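PDB 1K68: phytochrome Response Regulator RcpA from Tolypothrix sp. PCC 7601, which probably acts as a CheY-like receiver in phytochrome signalling, relaying the signal through phosphorylation of an aspartate beside a bound magnesium ion and forming a homodimer. Local coordinates for residues A[3-8]-A[27-32]; A[20-25]-A[123-128]. All blocks are in the same frame, centred on the assembly; numbering follows the deposited sequence.

Overall arrangement
From the N terminus, strand 4-8 opens the receiver domain, helix 12-23 runs back over one face of the sheet, and strand 30-34 comes back beside the first strand. Interaction 1 (3-8 with 27-32) closes this short loop and completes the first beta-alpha-beta unit. Interaction 2 (20-25 with 123-128) starts from the end of the helix within that loop and closes a far longer one, reaching helix 118-135 after the other three strands have been laid down. The two contacts therefore cross along the chain. They also touch in space: Leu22, part of interaction 2, packs on Ile5 and Val31 of interaction 1, so Leu22 links the strand pair to the helix pair.

Interaction 1: A[3-8]-A[27-32]; sequences KKIFLV and VPHEVV
Lys4 lies alongside Glu30, both side chains pointing the same way from one face of the sheet. The lysine starts with CG anti to its backbone N (chi1 176°) and bends at chi3, which brings its CE rather than its charge against the carboxylate. Lys4 NZ stays 4.0 Å from Glu30 OE1, too far for a salt bridge, and is held instead by Tyr43 OH and Ser54 O; Glu30 OE1 has a weak bond to His2. An alanine in place of Lys4 would probably leave Tyr43 OH and Ser54 O without this donor and the Glu30 carboxylate without its nearby positive charge. On the same face Phe6 and Val32 slant across each other, ring atom CD1 of Phe6 lying 4.0 Å from Val32 CG1. The backbones run parallel in the alternating ladder of a parallel sheet: Glu30 N to Lys3 O (3.0 Å), Ile5 N to Glu30 O (2.7 Å), Val32 N to Ile5 O (2.9 Å) and Leu7 N to Val32 O (2.9 Å). Where the two segments begin to pair, a water joins Lys3 N, Pro28 O and His29 ND1, meeting the imidazole at its edge, while His29 NE2 is bonded to Glu129 of helix 118-135. On the other face Ile5 CD1 comes within 4.1 Å of His29 CB. There Ile5 and Val31 pack on Leu22 of helix 12-23, the crossover helix of this beta-alpha-beta unit, whereas Phe6 stacks on Tyr43 of helix 37-44, and strand 4-8 bonds along its other edge to strand 58-60.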
loop_
_atom_site.group_PDB
_atom_site.type_symbol
_atom_site.label_atom_id
_atom_site.label_comp_id
_atom_site.label_asym_id
_atom_site.label_seq_id
_atom_site.Cartn_x
_atom_site.Cartn_y
_atom_site.Cartn_z
ATOM N N LYS A 3 2.713 -20.921 5.783
ATOM C CA LYS A 3 1.772 -20.645 6.856
ATOM C C LYS A 3 0.656 -19.752 6.336
ATOM O O LYS A 3 0.886 -18.914 5.469
ATOM C CB LYS A 3 2.509 -19.962 8.006
ATOM C CG LYS A 3 3.693 -20.770 8.507
ATOM C CD LYS A 3 4.550 -19.977 9.470
ATOM C CE LYS A 3 5.719 -20.813 9.963
ATOM N NZ LYS A 3 6.536 -20.070 10.953
ATOM N N LYS A 4 -0.556 -19.945 6.846
ATOM C CA LYS A 4 -1.684 -19.127 6.421
ATOM C C LYS A 4 -2.056 -18.094 7.481
ATOM O O LYS A 4 -2.143 -18.408 8.663
ATOM C CB LYS A 4 -2.921 -19.980 6.129
ATOM C CG LYS A 4 -4.139 -19.114 5.772
ATOM C CD LYS A 4 -5.438 -19.892 5.690
ATOM C CE LYS A 4 -5.532 -20.724 4.425
ATOM N NZ LYS A 4 -6.882 -21.346 4.315
ATOM N N ILE A 5 -2.285 -16.864 7.035
ATOM C CA ILE A 5 -2.664 -15.775 7.915
ATOM C C ILE A 5 -4.073 -15.333 7.546
ATOM O O ILE A 5 -4.360 -15.046 6.379
ATOM C CB ILE A 5 -1.701 -14.593 7.760
ATOM C CG1 ILE A 5 -0.288 -15.046 8.095
ATOM C CG2 ILE A 5 -2.110 -13.459 8.671
ATOM C CD1 ILE A 5 0.756 -14.042 7.707
ATOM N N PHE A 6 -4.948 -15.302 8.545
ATOM C CA PHE A 6 -6.339 -14.905 8.349
ATOM C C PHE A 6 -6.513 -13.487 8.894
ATOM O O PHE A 6 -6.417 -13.252 10.101
ATOM C CB PHE A 6 -7.252 -15.894 9.085
ATOM C CG PHE A 6 -8.704 -15.776 8.727
ATOM C CD1 PHE A 6 -9.123 -15.864 7.400
ATOM C CD2 PHE A 6 -9.663 -15.626 9.721
ATOM C CE1 PHE A 6 -10.474 -15.807 7.076
ATOM C CE2 PHE A 6 -11.020 -15.568 9.406
ATOM C CZ PHE A 6 -11.429 -15.661 8.080
ATOM N N LEU A 7 -6.746 -12.548 7.985
ATOM C CA LEU A 7 -6.928 -11.150 8.328
ATOM C C LEU A 7 -8.402 -10.788 8.269
ATOM O O LEU A 7 -9.024 -10.868 7.203
ATOM C CB LEU A 7 -6.142 -10.268 7.352
ATOM C CG LEU A 7 -6.354 -8.748 7.372
ATOM C CD1 LEU A 7 -5.915 -8.150 8.712
ATOM C CD2 LEU A 7 -5.553 -8.129 6.236
ATOM N N VAL A 8 -8.956 -10.420 9.425
ATOM C CA VAL A 8 -10.352 -10.018 9.539
ATOM C C VAL A 8 -10.314 -8.497 9.706
ATOM O O VAL A 8 -10.041 -7.986 10.797
ATOM C CB VAL A 8 -11.029 -10.669 10.764
ATOM C CG1 VAL A 8 -12.514 -10.330 10.770
ATOM C CG2 VAL A 8 -10.828 -12.185 10.738
ATOM N N VAL A 27 9.874 -15.120 4.117
ATOM C CA VAL A 27 9.326 -16.423 3.761
ATOM C C VAL A 27 7.887 -16.225 3.308
ATOM O O VAL A 27 7.065 -15.718 4.065
ATOM C CB VAL A 27 9.323 -17.384 4.964
ATOM C CG1 VAL A 27 8.767 -18.735 4.545
ATOM C CG2 VAL A 27 10.728 -17.529 5.516
ATOM N N PRO A 28 7.562 -16.619 2.066
ATOM C CA PRO A 28 6.206 -16.476 1.520
ATOM C C PRO A 28 5.114 -17.074 2.413
ATOM O O PRO A 28 5.271 -18.169 2.959
ATOM C CB PRO A 28 6.305 -17.186 0.172
ATOM C CG PRO A 28 7.720 -16.928 -0.230
ATOM C CD PRO A 28 8.471 -17.191 1.057
ATOM N N HIS A 29 4.011 -16.343 2.558
ATOM C CA HIS A 29 2.881 -16.787 3.371
ATOM C C HIS A 29 1.615 -16.650 2.551
ATOM O O HIS A 29 1.613 -16.013 1.501
ATOM C CB HIS A 29 2.721 -15.914 4.619
ATOM C CG HIS A 29 3.962 -15.784 5.439
ATOM N ND1 HIS A 29 4.630 -16.870 5.964
ATOM C CD2 HIS A 29 4.651 -14.692 5.848
ATOM C CE1 HIS A 29 5.671 -16.456 6.657
ATOM N NE2 HIS A 29 5.707 -15.132 6.604
ATOM N N GLU A 30 0.533 -17.247 3.029
ATOM C CA GLU A 30 -0.741 -17.129 2.338
ATOM C C GLU A 30 -1.631 -16.244 3.192
ATOM O O GLU A 30 -1.840 -16.522 4.368
ATOM C CB GLU A 30 -1.401 -18.493 2.154
ATOM C CG GLU A 30 -2.850 -18.385 1.730
ATOM C CD GLU A 30 -3.512 -19.731 1.524
ATOM O OE1 GLU A 30 -3.396 -20.607 2.410
ATOM O OE2 GLU A 30 -4.160 -19.909 0.475
ATOM N N VAL A 31 -2.150 -15.175 2.603
ATOM C CA VAL A 31 -3.006 -14.266 3.340
ATOM C C VAL A 31 -4.428 -14.293 2.823
ATOM O O VAL A 31 -4.684 -13.954 1.666
ATOM C CB VAL A 31 -2.490 -12.817 3.250
ATOM C CG1 VAL A 31 -3.304 -11.916 4.170
ATOM C CG2 VAL A 31 -1.013 -12.771 3.619
ATOM N N VAL A 32 -5.354 -14.706 3.681
ATOM C CA VAL A 32 -6.757 -14.746 3.318
ATOM C C VAL A 32 -7.454 -13.665 4.116
ATOM O O VAL A 32 -7.363 -13.623 5.341
ATOM C CB VAL A 32 -7.372 -16.113 3.620
ATOM C CG1 VAL A 32 -8.873 -16.065 3.411
ATOM C CG2 VAL A 32 -6.754 -17.155 2.702
HETATM O O HOH W 1 4.816 -19.319 5.395
#

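Interaction 2: A[20-25]-A[123-128]; sequences EALANS and QIVKGI
Lys126 reaches from helix 118-135 to the C-terminal end of helix 12-23, folding over Ala21 on the way. Its CB stays back by its own helix, and CG begins the approach to the methyl of Ala21. A bend at chi2 (-59°) then sets Lys126 CD 4.0 Å from Ala21 CB, close to the Ala21 carbonyl oxygen as well. The second bend, at chi3 (-67°), places Lys126 CE 3.7 Å from both Ala21 O and Asn24 O. As modelled, Lys126 NZ reaches both carbonyls, 3.0 Å from Ala21 O and implausibly close to Asn24 O, so its exact place, and with it both bonds, is less certain. A positive charge beside the carbonyl end of a helix would probably be favourable. The two helices belong to the CheY-like (beta/alpha)5 receiver fold, in which the first and last helices flank the same face of the central parallel sheet. Beneath the lysine their contact is apolar: Val125 CG1 meets Ala21 CB at 3.5 Å. The same methyl of Val125 lies 3.8 Å from Leu22 CD2, with the leucine and valine side chains crossing at about a right angle. One turn of helix 118-135 earlier, Phe122 extends this interface by packing on Ala21 and Asn24, and Glu129 touches Leu22 and Ser25 from the turn after.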
loop_
_atom_site.group_PDB
_atom_site.type_symbol
_atom_site.label_atom_id
_atom_site.label_comp_id
_atom_site.label_asym_id
_atom_site.label_seq_id
_atom_site.Cartn_x
_atom_site.Cartn_y
_atom_site.Cartn_z
ATOM N N GLU A 20 0.648 -5.622 2.038
ATOM C CA GLU A 20 1.936 -5.214 1.477
ATOM C C GLU A 20 3.078 -5.539 2.429
ATOM O O GLU A 20 4.141 -6.004 2.010
ATOM C CB GLU A 20 1.949 -3.714 1.192
ATOM C CG GLU A 20 0.999 -3.293 0.099
ATOM C CD GLU A 20 1.260 -4.041 -1.179
ATOM O OE1 GLU A 20 2.423 -4.022 -1.634
ATOM O OE2 GLU A 20 0.312 -4.649 -1.722
ATOM N N ALA A 21 2.855 -5.283 3.711
ATOM C CA ALA A 21 3.871 -5.548 4.714
ATOM C C ALA A 21 4.135 -7.047 4.826
ATOM O O ALA A 21 5.285 -7.477 4.891
ATOM C CB ALA A 21 3.439 -4.982 6.057
ATOM N N LEU A 22 3.071 -7.842 4.839
ATOM C CA LEU A 22 3.215 -9.287 4.946
ATOM C C LEU A 22 3.830 -9.887 3.687
ATOM O O LEU A 22 4.440 -10.957 3.736
ATOM C CB LEU A 22 1.854 -9.940 5.207
ATOM C CG LEU A 22 1.161 -9.620 6.532
ATOM C CD1 LEU A 22 -0.233 -10.223 6.537
ATOM C CD2 LEU A 22 1.990 -10.157 7.684
ATOM N N ALA A 23 3.663 -9.196 2.562
ATOM C CA ALA A 23 4.197 -9.663 1.287
ATOM C C ALA A 23 5.713 -9.523 1.244
ATOM O O ALA A 23 6.386 -10.238 0.502
ATOM C CB ALA A 23 3.569 -8.887 0.131
ATOM N N ASN A 24 6.249 -8.604 2.042
ATOM C CA ASN A 24 7.690 -8.388 2.075
ATOM C C ASN A 24 8.368 -9.217 3.153
ATOM O O ASN A 24 9.378 -8.807 3.725
ATOM C CB ASN A 24 8.004 -6.907 2.286
ATOM C CG ASN A 24 7.621 -6.059 1.092
ATOM O OD1 ASN A 24 8.038 -6.332 -0.036
ATOM N ND2 ASN A 24 6.826 -5.023 1.331
ATOM N N SER A 25 7.805 -10.388 3.423
ATOM C CA SER A 25 8.353 -11.291 4.424
ATOM C C SER A 25 9.527 -12.067 3.834
ATOM O O SER A 25 9.660 -12.173 2.615
ATOM C CB SER A 25 7.269 -12.263 4.897
ATOM O OG SER A 25 6.655 -12.917 3.798
ATOM N N GLN A 123 5.796 -0.937 9.777
ATOM C CA GLN A 123 6.848 -1.593 10.545
ATOM C C GLN A 123 6.275 -2.459 11.663
ATOM O O GLN A 123 6.880 -3.443 12.063
ATOM C CB GLN A 123 7.821 -0.557 11.106
ATOM C CG GLN A 123 8.669 0.117 10.026
ATOM C CD GLN A 123 9.425 -0.893 9.167
ATOM O OE1 GLN A 123 10.126 -1.764 9.687
ATOM N NE2 GLN A 123 9.284 -0.779 7.849
ATOM N N ILE A 124 5.104 -2.096 12.162
ATOM C CA ILE A 124 4.468 -2.888 13.200
ATOM C C ILE A 124 4.030 -4.221 12.601
ATOM O O ILE A 124 4.232 -5.278 13.198
ATOM C CB ILE A 124 3.244 -2.149 13.786
ATOM C CG1 ILE A 124 3.709 -1.154 14.851
ATOM C CG2 ILE A 124 2.247 -3.135 14.356
ATOM C CD1 ILE A 124 2.592 -0.384 15.493
ATOM N N VAL A 125 3.430 -4.182 11.416
ATOM C CA VAL A 125 2.992 -5.422 10.796
ATOM C C VAL A 125 4.200 -6.311 10.545
ATOM O O VAL A 125 4.124 -7.529 10.697
ATOM C CB VAL A 125 2.251 -5.164 9.473
ATOM C CG1 VAL A 125 1.883 -6.493 8.807
ATOM C CG2 VAL A 125 0.996 -4.342 9.742
ATOM N N LYS A 126 5.322 -5.697 10.172
ATOM C CA LYS A 126 6.546 -6.449 9.926
ATOM C C LYS A 126 6.990 -7.109 11.225
ATOM O O LYS A 126 7.497 -8.222 11.219
ATOM C CB LYS A 126 7.667 -5.534 9.409
ATOM C CG LYS A 126 7.386 -4.901 8.055
ATOM C CD LYS A 126 7.166 -5.948 6.971
ATOM C CE LYS A 126 8.436 -6.739 6.663
ATOM N NZ LYS A 126 8.200 -7.768 5.609
ATOM N N GLY A 127 6.803 -6.410 12.338
ATOM C CA GLY A 127 7.187 -6.979 13.616
ATOM C C GLY A 127 6.288 -8.155 13.955
ATOM O O GLY A 127 6.736 -9.160 14.503
ATOM N N ILE A 128 5.009 -8.026 13.627
ATOM C CA ILE A 128 4.061 -9.096 13.887
ATOM C C ILE A 128 4.480 -10.340 13.109
ATOM O O ILE A 128 4.567 -11.433 13.665
ATOM C CB ILE A 128 2.641 -8.677 13.471
ATOM C CG1 ILE A 128 2.132 -7.586 14.414
ATOM C CG2 ILE A 128 1.695 -9.881 13.496
ATOM C CD1 ILE A 128 0.823 -6.985 13.986
#